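Local coordinates for protein LP15968p (Drosophila melanogaster, PDB 3MN8) that acts as a zinc metallocarboxypeptidase that removes C-terminal arginine or lysine from peptides and proteins, here in its first catalytic domain with the transthyretin-like domain that follows, at residues S213-G219 with E301-S307; P350-V356 with M366-G372; D244-Q250 with R376-P380. All blocks are in the same frame, centred on the assembly; numbering follows the deposited sequence.

Interaction 1: residues S213-G219 with E301-S307; sequences SANFHGG and ELTIELS. With ZN (zinc ion), chain F; GEM ((2-guanidinoethylmercapto)succinic acid), chain G.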
# COMPACT_ATOMS: atom_id res chain seq x y z
N SER A 213 0.48 -2.91 0.45
CA SER A 213 0.14 -1.49 0.35
C SER A 213 1.37 -0.59 0.35
O SER A 213 2.44 -0.97 0.82
CB SER A 213 -0.76 -1.10 1.52
OG SER A 213 -0.97 0.30 1.55
N ALA A 214 1.21 0.61 -0.17
CA ALA A 214 2.29 1.58 -0.12
C ALA A 214 1.69 2.96 0.01
O ALA A 214 0.63 3.21 -0.56
CB ALA A 214 3.13 1.48 -1.37
N ASN A 215 2.34 3.84 0.78
CA ASN A 215 1.96 5.25 0.74
C ASN A 215 3.14 6.20 0.44
O ASN A 215 4.29 5.96 0.86
CB ASN A 215 1.06 5.67 1.93
CG ASN A 215 1.83 5.89 3.21
OD1 ASN A 215 1.94 7.02 3.68
ND2 ASN A 215 2.36 4.81 3.79
N PHE A 216 2.85 7.24 -0.33
CA PHE A 216 3.88 8.01 -0.98
C PHE A 216 4.05 9.37 -0.35
O PHE A 216 3.08 10.05 -0.02
CB PHE A 216 3.58 8.13 -2.47
CG PHE A 216 3.43 6.81 -3.14
CD1 PHE A 216 2.19 6.19 -3.22
CD2 PHE A 216 4.53 6.15 -3.66
CE1 PHE A 216 2.06 4.95 -3.83
CE2 PHE A 216 4.40 4.90 -4.26
CZ PHE A 216 3.17 4.31 -4.35
N HIS A 217 5.31 9.74 -0.18
CA HIS A 217 5.68 10.98 0.45
C HIS A 217 6.75 11.64 -0.40
O HIS A 217 7.26 11.05 -1.35
CB HIS A 217 6.23 10.70 1.85
CG HIS A 217 5.20 10.17 2.80
ND1 HIS A 217 4.63 10.94 3.78
CD2 HIS A 217 4.64 8.94 2.91
CE1 HIS A 217 3.76 10.21 4.47
NE2 HIS A 217 3.75 9.00 3.95
N GLY A 218 7.09 12.87 -0.04
CA GLY A 218 8.14 13.59 -0.74
C GLY A 218 9.06 14.19 0.29
O GLY A 218 8.72 14.26 1.47
N GLY A 219 10.24 14.62 -0.15
CA GLY A 219 11.20 15.22 0.75
C GLY A 219 12.50 14.49 0.59
O GLY A 219 13.58 15.02 0.84
N GLU A 301 2.38 -2.49 4.54
CA GLU A 301 2.55 -1.20 3.88
C GLU A 301 3.99 -0.70 3.91
O GLU A 301 4.65 -0.71 4.96
CB GLU A 301 1.61 -0.17 4.50
CG GLU A 301 1.75 1.24 3.94
CD GLU A 301 0.56 2.13 4.30
OE1 GLU A 301 -0.57 1.85 3.84
OE2 GLU A 301 0.76 3.12 5.05
N LEU A 302 4.47 -0.25 2.76
CA LEU A 302 5.74 0.49 2.70
C LEU A 302 5.46 1.98 2.69
O LEU A 302 4.39 2.42 2.27
CB LEU A 302 6.51 0.17 1.42
CG LEU A 302 7.07 -1.24 1.26
CD1 LEU A 302 7.94 -1.28 0.01
CD2 LEU A 302 7.86 -1.64 2.49
N THR A 303 6.44 2.75 3.15
CA THR A 303 6.43 4.20 2.99
C THR A 303 7.41 4.54 1.87
O THR A 303 8.59 4.19 1.95
CB THR A 303 6.87 4.95 4.28
OG1 THR A 303 6.17 4.43 5.42
CG2 THR A 303 6.59 6.45 4.17
N ILE A 304 6.94 5.21 0.83
CA ILE A 304 7.84 5.53 -0.28
C ILE A 304 7.98 7.03 -0.57
O ILE A 304 7.00 7.74 -0.83
CB ILE A 304 7.47 4.78 -1.54
CG1 ILE A 304 7.62 3.28 -1.31
CG2 ILE A 304 8.37 5.22 -2.69
CD1 ILE A 304 6.91 2.45 -2.33
N GLU A 305 9.24 7.48 -0.52
CA GLU A 305 9.59 8.87 -0.77
C GLU A 305 10.00 9.01 -2.23
O GLU A 305 10.92 8.32 -2.69
CB GLU A 305 10.74 9.29 0.16
CG GLU A 305 10.45 9.14 1.67
CD GLU A 305 9.57 10.26 2.21
OE1 GLU A 305 9.27 10.25 3.42
OE2 GLU A 305 9.17 11.14 1.43
N LEU A 306 9.34 9.90 -2.97
CA LEU A 306 9.51 9.96 -4.42
C LEU A 306 10.49 11.03 -4.92
O LEU A 306 11.28 10.77 -5.83
CB LEU A 306 8.16 10.13 -5.12
CG LEU A 306 7.22 8.97 -4.83
CD1 LEU A 306 5.80 9.27 -5.27
CD2 LEU A 306 7.74 7.72 -5.49
N SER A 307 10.43 12.21 -4.33
CA SER A 307 11.26 13.31 -4.79
C SER A 307 11.94 14.02 -3.64
O SER A 307 11.49 13.95 -2.49
CB SER A 307 10.43 14.31 -5.58
OG SER A 307 9.24 14.65 -4.87
ZN ZN F . 5.32 12.94 4.02
C8 GEM G . 8.13 10.82 7.37
S7 GEM G . 7.35 9.28 6.97
C6 GEM G . 8.73 8.39 6.32
C5 GEM G . 9.94 8.34 7.26
N3 GEM G . 9.58 7.50 8.38
C1 GEM G . 10.26 7.33 9.51
N4 GEM G . 9.81 6.52 10.46
N2 GEM G . 11.41 7.97 9.69
C9 GEM G . 7.13 11.62 8.18
O14 GEM G . 5.98 11.16 8.32
O15 GEM G . 7.49 12.71 8.67
C10 GEM G . 8.62 11.60 6.14
C11 GEM G . 7.56 12.15 5.20
O12 GEM G . 7.70 11.92 3.97
O13 GEM G . 6.62 12.84 5.66
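Ser-213 to His-217 and Glu-301 to Glu-305 run side by side as parallel strands, their segment axes 21° apart. Backbone bonds pass alternately from Leu-302 N to Ser-213 O, Asn-215 N to Leu-302 O and, further on, Leu-306 N to His-217 O. The tightly packed face carries Ala-214, Phe-216, Leu-302 and Ile-304. Phe-216 lies alongside Ile-304, CD2 3.9 Å from its CB, while CD1 of Leu-306 meets the same CD2 obliquely. On the other face Glu-301, CG anti to the backbone N (chi1 177°) and the chain extended, lays its carboxylate beside Ser-213 and Asn-215. Ser-213 OG donates to Glu-301 OE1 (2.8 Å) on its anti side, and OE2 lies near Asn-215 ND2 at an angle poor for a hydrogen bond. Replacing Glu-301 with alanine is likely to take this acceptor from the Ser-213 hydroxyl and leave a gap beside the Asn-215 amide. Asn-215 OD1 accepts from His-217 NE2 (2.7 Å), which fixes the imidazole's rotation with ND1 on the zinc at 2.1 Å. Here the packing gives way to the pocket: inhibitor S7 lies over one imidazole face, Glu-305, the probable proton donor/acceptor, faces the inhibitor, and Gly-219 is partly exposed. His-101 and Glu-104 complete the protein's share of the zinc site. In the central sheet, strands 93-97 and 222-225 flank the pair; helices 317-333 and 245-257 back the apolar face, and helix 289-296 adjoins Glu-301.

Interaction 2: residues P350-V356 with M366-G372; sequences PIADANV and MRTSKRG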
# COMPACT_ATOMS: atom_id res chain seq x y z
N PRO A 350 -15.85 -22.22 4.74
CA PRO A 350 -14.80 -21.29 5.18
C PRO A 350 -14.88 -20.92 6.65
O PRO A 350 -15.96 -20.56 7.12
CB PRO A 350 -15.03 -20.05 4.31
CG PRO A 350 -16.42 -20.16 3.81
CD PRO A 350 -16.68 -21.64 3.67
N ILE A 351 -13.75 -20.99 7.34
CA ILE A 351 -13.65 -20.46 8.69
C ILE A 351 -13.06 -19.05 8.66
O ILE A 351 -11.92 -18.83 8.22
CB ILE A 351 -12.78 -21.34 9.60
CG1 ILE A 351 -13.17 -22.81 9.47
CG2 ILE A 351 -12.91 -20.87 11.04
CD1 ILE A 351 -12.23 -23.76 10.22
N ALA A 352 -13.84 -18.09 9.15
CA ALA A 352 -13.42 -16.70 9.14
C ALA A 352 -12.65 -16.41 10.40
O ALA A 352 -12.86 -17.05 11.42
CB ALA A 352 -14.63 -15.80 9.04
N ASP A 353 -11.73 -15.45 10.33
CA ASP A 353 -10.90 -15.11 11.48
C ASP A 353 -10.03 -16.25 12.03
O ASP A 353 -9.57 -16.20 13.17
CB ASP A 353 -11.76 -14.54 12.60
CG ASP A 353 -11.64 -13.03 12.70
OD1 ASP A 353 -10.85 -12.56 13.54
OD2 ASP A 353 -12.32 -12.32 11.94
N ALA A 354 -9.80 -17.27 11.21
CA ALA A 354 -8.83 -18.29 11.56
C ALA A 354 -7.43 -17.67 11.55
O ALA A 354 -7.22 -16.62 10.94
CB ALA A 354 -8.91 -19.46 10.60
N ASN A 355 -6.50 -18.33 12.22
CA ASN A 355 -5.11 -17.90 12.20
C ASN A 355 -4.22 -18.87 11.44
O ASN A 355 -4.31 -20.09 11.62
CB ASN A 355 -4.57 -17.68 13.61
CG ASN A 355 -5.00 -16.35 14.20
OD1 ASN A 355 -5.64 -16.29 15.25
ND2 ASN A 355 -4.66 -15.26 13.51
N VAL A 356 -3.36 -18.32 10.60
CA VAL A 356 -2.41 -19.12 9.83
C VAL A 356 -0.98 -18.74 10.21
O VAL A 356 -0.54 -17.61 9.97
CB VAL A 356 -2.63 -18.95 8.31
CG1 VAL A 356 -1.50 -19.61 7.52
CG2 VAL A 356 -4.00 -19.52 7.89
N MET A 366 -1.64 -14.58 9.96
CA MET A 366 -2.61 -13.99 9.05
C MET A 366 -3.97 -14.38 9.55
O MET A 366 -4.16 -15.51 9.96
CB MET A 366 -2.44 -14.53 7.63
CG MET A 366 -1.19 -14.04 6.92
SD MET A 366 -1.15 -12.25 6.75
CE MET A 366 0.09 -11.83 7.98
N ARG A 367 -4.90 -13.44 9.51
CA ARG A 367 -6.28 -13.71 9.92
C ARG A 367 -7.13 -13.92 8.67
O ARG A 367 -7.19 -13.06 7.80
CB ARG A 367 -6.78 -12.53 10.76
CG ARG A 367 -8.20 -12.63 11.22
CD ARG A 367 -9.07 -11.76 10.35
NE ARG A 367 -10.03 -11.03 11.16
CZ ARG A 367 -10.07 -9.71 11.34
NH1 ARG A 367 -9.22 -8.88 10.74
NH2 ARG A 367 -11.01 -9.22 12.13
N THR A 368 -7.77 -15.08 8.55
CA THR A 368 -8.54 -15.36 7.34
C THR A 368 -9.72 -14.42 7.17
O THR A 368 -10.27 -13.89 8.15
CB THR A 368 -9.06 -16.80 7.25
OG1 THR A 368 -10.03 -17.02 8.27
CG2 THR A 368 -7.91 -17.80 7.38
N SER A 369 -10.09 -14.21 5.91
CA SER A 369 -11.23 -13.39 5.54
C SER A 369 -12.55 -14.12 5.85
O SER A 369 -12.55 -15.27 6.29
CB SER A 369 -11.17 -13.07 4.05
OG SER A 369 -11.57 -14.20 3.28
N LYS A 370 -13.67 -13.44 5.61
CA LYS A 370 -14.98 -14.05 5.81
C LYS A 370 -15.12 -15.33 5.00
O LYS A 370 -15.88 -16.22 5.37
CB LYS A 370 -16.10 -13.06 5.47
CG LYS A 370 -16.20 -11.91 6.47
CD LYS A 370 -16.97 -10.70 5.93
CE LYS A 370 -16.93 -9.56 6.95
NZ LYS A 370 -17.91 -8.47 6.66
N ARG A 371 -14.39 -15.42 3.90
CA ARG A 371 -14.42 -16.60 3.05
C ARG A 371 -13.25 -17.53 3.38
O ARG A 371 -12.94 -18.45 2.64
CB ARG A 371 -14.46 -16.21 1.56
CG ARG A 371 -15.43 -15.03 1.27
CD ARG A 371 -16.05 -15.01 -0.12
NE ARG A 371 -15.10 -14.74 -1.18
CZ ARG A 371 -15.02 -13.65 -1.93
NH1 ARG A 371 -14.07 -13.60 -2.83
NH2 ARG A 371 -15.84 -12.61 -1.78
N GLY A 372 -12.60 -17.28 4.50
CA GLY A 372 -11.54 -18.15 4.98
C GLY A 372 -10.28 -18.08 4.15
O GLY A 372 -9.47 -19.00 4.16
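A beta hairpin of the C-terminal transthyretin-like domain is joined here at its open end, where Val-356 and Met-366 form an antiparallel hydrogen-bonded pair: Val-356 N donates to Met-366 O (3.0 Å) and Met-366 N to Val-356 O. Asn-355 and Arg-367 follow as a non-hydrogen-bonded pair. Thr-368 N then reaches Ala-354 O (2.9 Å), and beyond it the regular ladder gives way to a mix of side-chain and backbone bonds. Thr-368 OG1 stands between its own backbone N and carbonyl carbon (chi1 67°), which points the hydroxyl across the gap. From there Thr-368 OG1 donates 2.6 Å to Ile-351 O, in the carbonyl plane on a lone pair, and accepts from Ala-354 N at 3.0 Å. Asp-353 sends its N-H to Thr-368 O. Asp-353 OD2 forms a salt bridge with Arg-367 NE (2.7 Å); the oxygen lies at the guanidinium edge, near its plane, while NE stands above the carboxylate plane, the two planes 86° apart. The type I turn from Ser-369 to Gly-372 brings Arg-371 O against the Pro-350 ring. Val-343 of strand 339-344 packs on Ala-354, Val-356 and Thr-368. The buried threonine hydroxyl thus bonds to the opposite backbone both as donor and as acceptor, whereas the salt bridge lies at the exposed surface, where the poorly ordered Arg-367 probably makes it the more variable link.

Interaction 3: residues D244-Q250 with R376-P380; sequences DDRVFKQ and RLLTP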
# COMPACT_ATOMS: atom_id res chain seq x y z
N ASP A 244 8.55 -9.65 10.01
CA ASP A 244 8.57 -9.91 8.58
C ASP A 244 9.61 -9.08 7.86
O ASP A 244 9.40 -8.66 6.73
CB ASP A 244 7.17 -9.68 7.99
CG ASP A 244 6.29 -10.92 8.08
OD1 ASP A 244 6.53 -11.86 7.29
OD2 ASP A 244 5.36 -10.96 8.92
N ASP A 245 10.75 -8.88 8.50
CA ASP A 245 11.76 -8.00 7.93
C ASP A 245 12.28 -8.43 6.56
O ASP A 245 12.45 -7.60 5.68
CB ASP A 245 12.95 -7.83 8.87
CG ASP A 245 13.77 -6.63 8.51
OD1 ASP A 245 13.19 -5.52 8.47
OD2 ASP A 245 14.97 -6.79 8.25
N ARG A 246 12.55 -9.72 6.40
CA ARG A 246 13.01 -10.22 5.12
C ARG A 246 12.06 -9.76 4.01
O ARG A 246 12.47 -9.12 3.05
CB ARG A 246 13.11 -11.74 5.13
CG ARG A 246 13.95 -12.30 6.24
CD ARG A 246 13.74 -13.80 6.37
NE ARG A 246 14.77 -14.58 5.68
CZ ARG A 246 14.72 -15.90 5.50
NH1 ARG A 246 13.67 -16.59 5.94
NH2 ARG A 246 15.70 -16.52 4.86
N VAL A 247 10.78 -10.10 4.15
CA VAL A 247 9.80 -9.73 3.14
C VAL A 247 9.78 -8.23 2.94
O VAL A 247 9.73 -7.72 1.81
CB VAL A 247 8.39 -10.22 3.50
CG1 VAL A 247 7.36 -9.55 2.62
CG2 VAL A 247 8.30 -11.73 3.36
N PHE A 248 9.83 -7.50 4.05
CA PHE A 248 9.77 -6.06 3.97
C PHE A 248 10.93 -5.52 3.16
O PHE A 248 10.74 -4.70 2.26
CB PHE A 248 9.67 -5.41 5.35
CG PHE A 248 8.25 -5.13 5.76
CD1 PHE A 248 7.47 -4.28 5.00
CD2 PHE A 248 7.70 -5.74 6.86
CE1 PHE A 248 6.17 -4.02 5.34
CE2 PHE A 248 6.39 -5.48 7.21
CZ PHE A 248 5.62 -4.62 6.45
N LYS A 249 12.12 -6.03 3.46
CA LYS A 249 13.33 -5.65 2.72
C LYS A 249 13.22 -6.00 1.24
O LYS A 249 13.72 -5.26 0.38
CB LYS A 249 14.57 -6.29 3.35
CG LYS A 249 15.34 -5.35 4.25
CD LYS A 249 16.36 -6.05 5.15
CE LYS A 249 16.96 -5.03 6.12
NZ LYS A 249 17.51 -5.67 7.34
N GLN A 250 12.55 -7.11 0.93
CA GLN A 250 12.32 -7.51 -0.46
C GLN A 250 11.37 -6.54 -1.17
O GLN A 250 11.60 -6.15 -2.31
CB GLN A 250 11.79 -8.96 -0.54
CG GLN A 250 11.60 -9.44 -1.98
CD GLN A 250 11.46 -10.95 -2.11
OE1 GLN A 250 12.15 -11.72 -1.44
NE2 GLN A 250 10.59 -11.38 -3.01
N ARG A 376 -0.15 -15.26 2.46
CA ARG A 376 1.02 -15.03 3.30
C ARG A 376 2.23 -14.77 2.42
O ARG A 376 2.78 -15.67 1.78
CB ARG A 376 1.26 -16.21 4.24
CG ARG A 376 2.51 -16.08 5.11
CD ARG A 376 2.42 -14.93 6.08
NE ARG A 376 3.64 -14.80 6.88
CZ ARG A 376 3.88 -13.81 7.74
NH1 ARG A 376 3.00 -12.84 7.93
NH2 ARG A 376 5.02 -13.79 8.42
N LEU A 377 2.61 -13.51 2.38
CA LEU A 377 3.74 -13.11 1.56
C LEU A 377 4.98 -13.75 2.12
O LEU A 377 5.23 -13.70 3.32
CB LEU A 377 3.88 -11.59 1.58
CG LEU A 377 2.67 -10.80 1.11
CD1 LEU A 377 3.04 -9.34 0.95
CD2 LEU A 377 2.11 -11.38 -0.19
N LEU A 378 5.79 -14.34 1.25
CA LEU A 378 6.99 -15.00 1.71
C LEU A 378 8.19 -14.78 0.79
O LEU A 378 8.07 -14.70 -0.42
CB LEU A 378 6.74 -16.50 1.94
CG LEU A 378 5.86 -16.95 3.12
CD1 LEU A 378 5.52 -18.42 3.04
CD2 LEU A 378 6.52 -16.65 4.46
N THR A 379 9.34 -14.66 1.41
CA THR A 379 10.61 -14.72 0.72
C THR A 379 10.77 -16.15 0.25
O THR A 379 10.20 -17.06 0.84
CB THR A 379 11.71 -14.39 1.72
OG1 THR A 379 11.66 -12.99 2.01
CG2 THR A 379 13.10 -14.75 1.19
N PRO A 380 11.53 -16.36 -0.84
CA PRO A 380 11.88 -17.74 -1.23
C PRO A 380 12.50 -18.55 -0.07
O PRO A 380 13.20 -17.99 0.80
CB PRO A 380 12.89 -17.53 -2.36
CG PRO A 380 12.45 -16.23 -2.99
CD PRO A 380 11.97 -15.37 -1.84
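Asp-244 and Arg-376 reach toward each other from opposite directions and form a salt bridge, OD1 lying over one face of the guanidinium, 2.7 Å from NH2. The other oxygen, OD2, takes weak hydrogen bonds from NH2 (2.9 Å) and NH1 (3.2 Å); the two flat groups are turned 64° against each other, and neither N-H points squarely at it. The arginine chain leaves with CG anti to its N (chi1 177°) and bends at the next bond (chi2 65°), which swings the guanidinium back toward the aspartate. In the first turn of the helix, Val-247 presses CG2 onto the backbone of 377-379, 3.6 Å from Leu-377 O and 3.7 Å from Thr-379 N, while its CG1 faces Leu-377 CB. Thr-379 completes the fit: its hydroxyl OG1 lies 3.7 Å from Arg-246 CB and near Gln-250 OE1. One turn on from Val-247, the extended Gln-250 chain brings OE1 to 3.7 Å from Pro-380 CD, a van der Waals contact.

In the second shell, the Tyr-294 hydroxyl bonds Asp-244 OD2, and Gln-334 OE1 receives Gln-250 NE2. The aspartate occupies the N-cap position but makes no capping bond; its carboxylate bonds Arg-376 and Tyr-294. The contact is a domain interface: the first turns of helix 245-257 in the catalytic domain lie against the loop joining strands 373-376 and 381-388 of the transthyretin-like domain, with Phe-300 of the central-sheet strand 300-305 touching Asp-244, Val-247 and Arg-376.

How the interactions relate
Interaction 1 is buried in the central sheet of the catalytic domain and carries zinc and inhibitor; interactions 2 and 3 are partly buried and lie away from the annotated sites. A parallel backbone ladder dominates interaction 1, while interaction 2 combines a short antiparallel one with side-chain bonds and a salt bridge; interaction 3 has no backbone hydrogen bonds between its two segments and relies on a salt bridge and apolar packing between domains. Interactions 1 and 3 touch where Leu-302 packs on Phe-248, linking the active-site sheet to the interface helix. Interaction 2 is nested in the loop closed by interaction 3, and Met-366 touches Arg-376, while the centres of interactions 1 and 2 stand about 30 Å apart.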